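Local coordinates for protein 1-phosphatidylinositol 4,5-bisphosphate phosphodiesterase (Drosophila melanogaster, PDB 6IRB) that belongs to the beta class of phosphoinositide phospholipases C, here as a mostly helical fragment with one very long helix, at residues N50-I53 and D54-K58. The protein carries 2 engineered substitutions. Sequence-based numbering, arbitrary orientation.
Sequences NAAI and DKLIK
Ala-52, Ile-53 and Leu-56 meet in a local contact between successive turns of the long helix 18-150, on its solvent-exposed surface; the centre of the contact lies about 57 Å from the centre of the chain. Residues 50-53 and 54-58 form one unbroken helical run, tied together by hydrogen bonds from the amides of Asp-54 to Ile-57, each to the carbonyl four residues earlier. Asp-54 N donates to Asn-50 O at 2.8 Å, with an N-H...O angle of 167°, and Ile-57 N reaches Ile-53 O at 2.7 Å. The bond from Lys-55 N to Ala-51 O is longer, 3.3 Å. Leu-56 N points to Ala-52 O in the same pattern, although the positions of that oxygen and of the leucine side chain are only approximate.

Among the side chains, Leu-56 turns back toward the preceding turn, its CG anti to the carbonyl carbon (chi1 -71°). One methyl, CD1, lies 4.1 Å from Ala-52 CB and equally 4.1 Å from Ile-53 CG2. The small alanine offers a single methyl, whereas the branched isoleucine presents CG2 to the leucine, the two longer side chains crossing at about a right angle. Lys-55 suits an exposed surface because its flexible chain leads the amine away from residues 50-53. The i to i+4 bonds mark an alpha-helix, on one face of which i, i+3 and i, i+4 neighbours meet; this long helix, followed by a second, is consistent with the C-terminal coiled-coil domain of phospholipase C-beta enzymes.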
# COMPACT_ATOMS: atom_id res chain seq x y z
N ASN A 50 49.13 -23.30 32.79
CA ASN A 50 48.02 -22.40 33.11
C ASN A 50 48.11 -21.12 32.30
O ASN A 50 47.11 -20.66 31.74
CB ASN A 50 48.03 -22.11 34.60
CG ASN A 50 47.42 -23.23 35.41
OD1 ASN A 50 47.26 -24.35 34.91
ND2 ASN A 50 47.09 -22.94 36.66
N ALA A 51 49.31 -20.53 32.21
CA ALA A 51 49.43 -19.25 31.54
C ALA A 51 49.01 -19.35 30.08
O ALA A 51 48.29 -18.47 29.58
CB ALA A 51 50.86 -18.73 31.64
N ALA A 52 49.44 -20.40 29.39
CA ALA A 52 49.08 -20.52 27.99
C ALA A 52 47.58 -20.67 27.82
O ALA A 52 46.94 -19.84 27.17
CB ALA A 52 49.81 -21.71 27.36
N ILE A 53 46.97 -21.62 28.54
CA ILE A 53 45.54 -21.88 28.36
C ILE A 53 44.70 -20.69 28.80
O ILE A 53 43.75 -20.32 28.11
CB ILE A 53 45.14 -23.20 29.06
CG1 ILE A 53 45.34 -23.14 30.58
CG2 ILE A 53 45.87 -24.37 28.45
CD1 ILE A 53 44.10 -22.80 31.36
N ASP A 54 45.02 -20.08 29.95
CA ASP A 54 44.17 -18.98 30.41
C ASP A 54 44.13 -17.85 29.39
O ASP A 54 43.07 -17.28 29.12
CB ASP A 54 44.67 -18.45 31.76
CG ASP A 54 43.90 -19.03 32.94
OD1 ASP A 54 43.46 -20.20 32.87
OD2 ASP A 54 43.73 -18.32 33.95
N LYS A 55 45.28 -17.51 28.80
CA LYS A 55 45.22 -16.56 27.70
C LYS A 55 44.71 -17.21 26.42
O LYS A 55 44.14 -16.52 25.58
CB LYS A 55 46.56 -15.86 27.49
CG LYS A 55 46.44 -14.39 27.95
CD LYS A 55 47.57 -13.46 27.50
CE LYS A 55 48.90 -13.74 28.18
NZ LYS A 55 49.74 -12.51 28.24
N LEU A 56 44.92 -18.52 26.24
CA LEU A 56 44.39 -19.15 25.03
C LEU A 56 42.88 -19.03 24.98
O LEU A 56 42.30 -18.79 23.91
CB LEU A 56 44.80 -20.62 24.93
CG LEU A 56 46.27 -20.93 24.63
CD1 LEU A 56 46.60 -22.40 24.89
CD2 LEU A 56 46.68 -20.48 23.23
N ILE A 57 42.21 -19.23 26.11
CA ILE A 57 40.76 -19.09 26.14
C ILE A 57 40.36 -17.65 25.84
O ILE A 57 39.36 -17.39 25.17
CB ILE A 57 40.18 -19.60 27.48
CG1 ILE A 57 38.71 -19.97 27.32
CG2 ILE A 57 40.35 -18.58 28.61
CD1 ILE A 57 37.99 -20.22 28.63
N LYS A 58 41.14 -16.68 26.35
CA LYS A 58 40.84 -15.27 26.11
C LYS A 58 40.87 -14.96 24.61
O LYS A 58 40.01 -14.23 24.11
CB LYS A 58 41.83 -14.39 26.87
CG LYS A 58 41.69 -12.91 26.57
CD LYS A 58 42.36 -12.05 27.65
CE LYS A 58 41.96 -10.58 27.50
NZ LYS A 58 41.89 -9.85 28.80